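Local coordinates for NIF3-related protein (Bacillus cereus, PDB 2GX8) that is of unknown function but belongs to the NIF3 family, binds zinc at a two-metal site and carries an additional, probably regulatory, domain, at residues 166-176 and 243-251. Numbering follows the deposited sequence.
Sequences VFVPVTHAEEV and AMVTAHPYE
H248 NE2 gives its hydrogen to the carbonyl O of F167, 2.8 Å away and fairly straight (N-H...O 154°), a case of one imidazole linking the end of a helix to a strand. ND1 secures the ring to its own loop, accepting from the backbone N of Y250 at 3.2 Å. Together the two bonds set the flip of the ring and imply a proton on NE2. CG stands opposite the backbone N (chi1 -157°), which carries the ring from the helix end to the strand. Both methyls of V168 press on the ring's CD2, CG2 at its edge at 3.6 Å. P249 slides over the H172 ring in a CH-pi contact, its CB 3.6 Å from the centroid and nearly on the normal, and its CG also meets P169 CG at 3.8 Å. Further along, V166 CG2 and M244 SD meet tip to tip at 3.7 Å, and V176 CG2 packs on A247 CB. The helix segments 170-176 and 243-247 run side by side, roughly antiparallel at 144°, against the sheet in which strand 150-168 pairs with strand 221-233; Y255 of strand 255-260 touches both V166 and M244, and F167 meets F196 of a second subunit.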
ATOM      1  N   VAL C 166      -9.628 -43.108  15.155  1.00 54.53           N
ATOM      2  CA  VAL C 166     -10.832 -43.744  14.608  1.00 53.72           C
ATOM      3  C   VAL C 166     -11.324 -44.830  15.602  1.00 54.34           C
ATOM      4  O   VAL C 166     -10.530 -45.434  16.341  1.00 54.89           O
ATOM      5  CB  VAL C 166     -10.584 -44.246  13.161  1.00 55.16           C
ATOM      6  CG1 VAL C 166      -9.569 -45.413  13.140  1.00 54.29           C
ATOM      7  CG2 VAL C 166     -11.911 -44.643  12.433  1.00 52.61           C
ATOM      8  N   PHE C 167     -12.632 -45.042  15.664  1.00 55.41           N
ATOM      9  CA  PHE C 167     -13.234 -46.028  16.596  1.00 55.01           C
ATOM     10  C   PHE C 167     -13.795 -47.168  15.777  1.00 55.66           C
ATOM     11  O   PHE C 167     -14.611 -46.936  14.890  1.00 56.09           O
ATOM     12  CB  PHE C 167     -14.305 -45.330  17.442  1.00 54.88           C
ATOM     13  CG  PHE C 167     -13.768 -44.138  18.185  1.00 52.44           C
ATOM     14  CD1 PHE C 167     -13.727 -42.888  17.584  1.00 53.56           C
ATOM     15  CD2 PHE C 167     -13.233 -44.282  19.446  1.00 50.94           C
ATOM     16  CE1 PHE C 167     -13.192 -41.774  18.260  1.00 52.64           C
ATOM     17  CE2 PHE C 167     -12.709 -43.191  20.110  1.00 51.62           C
ATOM     18  CZ  PHE C 167     -12.675 -41.948  19.513  1.00 52.34           C
ATOM     19  N   VAL C 168     -13.337 -48.392  16.056  1.00 56.02           N
ATOM     20  CA  VAL C 168     -13.666 -49.553  15.229  1.00 56.42           C
ATOM     21  C   VAL C 168     -13.959 -50.778  16.087  1.00 57.52           C
ATOM     22  O   VAL C 168     -13.291 -50.991  17.093  1.00 58.88           O
ATOM     23  CB  VAL C 168     -12.448 -49.973  14.326  1.00 55.81           C
ATOM     24  CG1 VAL C 168     -12.882 -50.925  13.213  1.00 55.79           C
ATOM     25  CG2 VAL C 168     -11.758 -48.791  13.686  1.00 57.53           C
ATOM     26  N   PRO C 169     -14.965 -51.586  15.714  1.00 58.44           N
ATOM     27  CA  PRO C 169     -15.127 -52.837  16.451  1.00 59.20           C
ATOM     28  C   PRO C 169     -13.881 -53.741  16.281  1.00 60.18           C
ATOM     29  O   PRO C 169     -13.233 -53.710  15.230  1.00 59.59           O
ATOM     30  CB  PRO C 169     -16.340 -53.474  15.765  1.00 59.33           C
ATOM     31  CG  PRO C 169     -16.381 -52.852  14.410  1.00 58.09           C
ATOM     32  CD  PRO C 169     -16.009 -51.439  14.683  1.00 58.01           C
ATOM     33  N   VAL C 170     -13.557 -54.517  17.322  1.00 61.48           N
ATOM     34  CA  VAL C 170     -12.393 -55.435  17.344  1.00 61.89           C
ATOM     35  C   VAL C 170     -12.391 -56.393  16.159  1.00 62.00           C
ATOM     36  O   VAL C 170     -11.325 -56.844  15.715  1.00 62.98           O
ATOM     37  CB  VAL C 170     -12.275 -56.241  18.697  1.00 62.15           C
ATOM     38  CG1 VAL C 170     -11.060 -57.148  18.686  1.00 62.78           C
ATOM     39  CG2 VAL C 170     -12.191 -55.295  19.938  1.00 62.19           C
ATOM     40  N   THR C 171     -13.578 -56.695  15.631  1.00 61.67           N
ATOM     41  CA  THR C 171     -13.681 -57.555  14.453  1.00 61.22           C
ATOM     42  C   THR C 171     -13.018 -56.898  13.246  1.00 60.95           C
ATOM     43  O   THR C 171     -12.416 -57.568  12.422  1.00 60.88           O
ATOM     44  CB  THR C 171     -15.141 -57.898  14.090  1.00 61.13           C
ATOM     45  OG1 THR C 171     -15.898 -56.694  13.921  1.00 60.11           O
ATOM     46  CG2 THR C 171     -15.783 -58.758  15.166  1.00 62.75           C
ATOM     47  N   HIS C 172     -13.089 -55.578  13.157  1.00 60.45           N
ATOM     48  CA  HIS C 172     -12.513 -54.929  11.998  1.00 60.65           C
ATOM     49  C   HIS C 172     -11.289 -54.083  12.252  1.00 59.76           C
ATOM     50  O   HIS C 172     -10.749 -53.476  11.330  1.00 59.60           O
ATOM     51  CB  HIS C 172     -13.592 -54.161  11.250  1.00 61.09           C
ATOM     52  CG  HIS C 172     -14.573 -55.056  10.552  1.00 63.28           C
ATOM     53  ND1 HIS C 172     -14.459 -55.387   9.217  1.00 64.46           N
ATOM     54  CD2 HIS C 172     -15.672 -55.704  11.008  1.00 62.42           C
ATOM     55  CE1 HIS C 172     -15.451 -56.191   8.877  1.00 67.32           C
ATOM     56  NE2 HIS C 172     -16.202 -56.397   9.946  1.00 67.84           N
ATOM     57  N   ALA C 173     -10.821 -54.102  13.491  1.00 59.12           N
ATOM     58  CA  ALA C 173      -9.686 -53.292  13.901  1.00 58.78           C
ATOM     59  C   ALA C 173      -8.397 -53.529  13.105  1.00 58.26           C
ATOM     60  O   ALA C 173      -7.792 -52.573  12.616  1.00 57.77           O
ATOM     61  CB  ALA C 173      -9.440 -53.457  15.389  1.00 58.62           C
ATOM     62  N   GLU C 174      -7.992 -54.790  12.974  1.00 57.67           N
ATOM     63  CA  GLU C 174      -6.755 -55.143  12.273  1.00 57.82           C
ATOM     64  C   GLU C 174      -6.775 -54.745  10.794  1.00 57.85           C
ATOM     65  O   GLU C 174      -5.773 -54.302  10.218  1.00 57.59           O
ATOM     66  CB  GLU C 174      -6.480 -56.642  12.444  1.00 58.50           C
ATOM     67  CG  GLU C 174      -5.248 -57.177  11.717  1.00 57.90           C
ATOM     68  CD  GLU C 174      -3.927 -56.624  12.245  1.00 57.87           C
ATOM     69  OE1 GLU C 174      -3.892 -55.993  13.324  1.00 53.86           O
ATOM     70  OE2 GLU C 174      -2.903 -56.854  11.571  1.00 60.11           O
ATOM     71  N   GLU C 175      -7.941 -54.905  10.199  1.00 57.92           N
ATOM     72  CA  GLU C 175      -8.188 -54.556   8.822  1.00 58.42           C
ATOM     73  C   GLU C 175      -8.075 -53.027   8.626  1.00 57.50           C
ATOM     74  O   GLU C 175      -7.523 -52.561   7.631  1.00 57.28           O
ATOM     75  CB  GLU C 175      -9.582 -55.071   8.482  1.00 58.91           C
ATOM     76  CG  GLU C 175     -10.011 -54.929   7.058  1.00 64.95           C
ATOM     77  CD  GLU C 175     -11.338 -55.630   6.791  1.00 70.54           C
ATOM     78  OE1 GLU C 175     -11.772 -56.469   7.639  1.00 71.26           O
ATOM     79  OE2 GLU C 175     -11.937 -55.341   5.722  1.00 72.90           O
ATOM     80  N   VAL C 176      -8.568 -52.260   9.600  1.00 56.81           N
ATOM     81  CA  VAL C 176      -8.529 -50.777   9.563  1.00 55.93           C
ATOM     82  C   VAL C 176      -7.117 -50.225   9.780  1.00 55.78           C
ATOM     83  O   VAL C 176      -6.742 -49.255   9.145  1.00 56.19           O
ATOM     84  CB  VAL C 176      -9.604 -50.149  10.487  1.00 55.61           C
ATOM     85  CG1 VAL C 176      -9.436 -48.641  10.665  1.00 53.99           C
ATOM     86  CG2 VAL C 176     -10.974 -50.443   9.905  1.00 56.81           C
ATOM     87  N   ALA C 243      -9.546 -44.480   2.592  1.00 57.34           N
ATOM     88  CA  ALA C 243      -9.140 -45.877   2.779  1.00 57.30           C
ATOM     89  C   ALA C 243      -9.663 -46.417   4.105  1.00 57.25           C
ATOM     90  O   ALA C 243     -10.114 -47.567   4.211  1.00 57.15           O
ATOM     91  CB  ALA C 243      -7.631 -45.992   2.735  1.00 57.16           C
ATOM     92  N   MET C 244      -9.591 -45.566   5.118  1.00 57.89           N
ATOM     93  CA  MET C 244     -10.063 -45.883   6.447  1.00 57.60           C
ATOM     94  C   MET C 244     -11.569 -46.202   6.416  1.00 58.32           C
ATOM     95  O   MET C 244     -11.999 -47.265   6.904  1.00 57.95           O
ATOM     96  CB  MET C 244      -9.816 -44.674   7.323  1.00 58.15           C
ATOM     97  CG  MET C 244     -10.102 -44.860   8.775  1.00 57.42           C
ATOM     98  SD  MET C 244     -10.114 -43.239   9.574  1.00 57.77           S
ATOM     99  CE  MET C 244     -11.713 -42.607   9.091  1.00 52.84           C
ATOM    100  N   VAL C 245     -12.352 -45.293   5.820  1.00 58.12           N
ATOM    101  CA  VAL C 245     -13.807 -45.440   5.689  1.00 56.91           C
ATOM    102  C   VAL C 245     -14.198 -46.687   4.890  1.00 56.59           C
ATOM    103  O   VAL C 245     -15.145 -47.393   5.243  1.00 56.34           O
ATOM    104  CB  VAL C 245     -14.449 -44.169   5.082  1.00 56.64           C
ATOM    105  CG1 VAL C 245     -15.874 -44.448   4.557  1.00 57.89           C
ATOM    106  CG2 VAL C 245     -14.472 -43.069   6.102  1.00 54.69           C
ATOM    107  N   THR C 246     -13.461 -46.962   3.822  1.00 56.69           N
ATOM    108  CA  THR C 246     -13.746 -48.136   3.004  1.00 56.74           C
ATOM    109  C   THR C 246     -13.602 -49.431   3.817  1.00 56.03           C
ATOM    110  O   THR C 246     -14.523 -50.304   3.797  1.00 55.38           O
ATOM    111  CB  THR C 246     -12.845 -48.190   1.751  1.00 57.33           C
ATOM    112  OG1 THR C 246     -12.876 -46.923   1.080  1.00 59.62           O
ATOM    113  CG2 THR C 246     -13.327 -49.274   0.796  1.00 56.59           C
ATOM    114  N   ALA C 247     -12.471 -49.523   4.564  1.00 56.09           N
ATOM    115  CA  ALA C 247     -12.161 -50.720   5.356  1.00 56.10           C
ATOM    116  C   ALA C 247     -13.086 -50.872   6.539  1.00 56.78           C
ATOM    117  O   ALA C 247     -13.372 -51.990   6.993  1.00 56.63           O
ATOM    118  CB  ALA C 247     -10.725 -50.670   5.834  1.00 56.20           C
ATOM    119  N   HIS C 248     -13.546 -49.732   7.042  1.00 57.30           N
ATOM    120  CA  HIS C 248     -14.429 -49.700   8.195  1.00 57.08           C
ATOM    121  C   HIS C 248     -15.765 -50.315   7.804  1.00 57.80           C
ATOM    122  O   HIS C 248     -16.319 -49.991   6.756  1.00 56.75           O
ATOM    123  CB  HIS C 248     -14.593 -48.257   8.707  1.00 56.73           C
ATOM    124  CG  HIS C 248     -14.998 -48.168  10.150  1.00 54.42           C
ATOM    125  ND1 HIS C 248     -16.308 -48.263  10.564  1.00 50.84           N
ATOM    126  CD2 HIS C 248     -14.259 -48.000  11.274  1.00 50.38           C
ATOM    127  CE1 HIS C 248     -16.358 -48.160  11.880  1.00 49.48           C
ATOM    128  NE2 HIS C 248     -15.128 -48.003  12.335  1.00 46.75           N
ATOM    129  N   PRO C 249     -16.270 -51.225   8.644  1.00 59.24           N
ATOM    130  CA  PRO C 249     -17.520 -51.926   8.415  1.00 61.17           C
ATOM    131  C   PRO C 249     -18.745 -51.030   8.497  1.00 63.15           C
ATOM    132  O   PRO C 249     -19.811 -51.404   7.995  1.00 64.02           O
ATOM    133  CB  PRO C 249     -17.565 -52.940   9.566  1.00 61.45           C
ATOM    134  CG  PRO C 249     -16.748 -52.320  10.636  1.00 60.40           C
ATOM    135  CD  PRO C 249     -15.635 -51.643   9.905  1.00 58.90           C
ATOM    136  N   TYR C 250     -18.614 -49.872   9.137  1.00 64.83           N
ATOM    137  CA  TYR C 250     -19.757 -48.990   9.271  1.00 66.49           C
ATOM    138  C   TYR C 250     -19.897 -48.029   8.113  1.00 66.88           C
ATOM    139  O   TYR C 250     -18.950 -47.779   7.357  1.00 66.68           O
ATOM    140  CB  TYR C 250     -19.768 -48.228  10.597  1.00 67.82           C
ATOM    141  CG  TYR C 250     -19.899 -49.098  11.818  1.00 69.32           C
ATOM    142  CD1 TYR C 250     -20.471 -50.366  11.735  1.00 70.09           C
ATOM    143  CD2 TYR C 250     -19.539 -48.612  13.077  1.00 70.74           C
ATOM    144  CE1 TYR C 250     -20.612 -51.158  12.856  1.00 72.97           C
ATOM    145  CE2 TYR C 250     -19.679 -49.386  14.210  1.00 71.18           C
ATOM    146  CZ  TYR C 250     -20.222 -50.662  14.097  1.00 72.76           C
ATOM    147  OH  TYR C 250     -20.387 -51.444  15.226  1.00 73.65           O
ATOM    148  N   GLU C 251     -21.114 -47.515   7.975  1.00 67.39           N
ATOM    149  CA  GLU C 251     -21.437 -46.576   6.920  1.00 68.02           C
ATOM    150  C   GLU C 251     -21.238 -45.177   7.472  1.00 66.94           C
ATOM    151  O   GLU C 251     -20.586 -44.340   6.847  1.00 67.40           O
ATOM    152  CB  GLU C 251     -22.835 -46.877   6.347  1.00 68.24           C
ATOM    153  CG  GLU C 251     -22.794 -48.133   5.445  1.00 69.24           C
ATOM    154  CD  GLU C 251     -24.152 -48.680   5.045  1.00 69.86           C
ATOM    155  OE1 GLU C 251     -24.947 -49.075   5.935  1.00 72.19           O
ATOM    156  OE2 GLU C 251     -24.396 -48.769   3.823  1.00 72.00           O
TER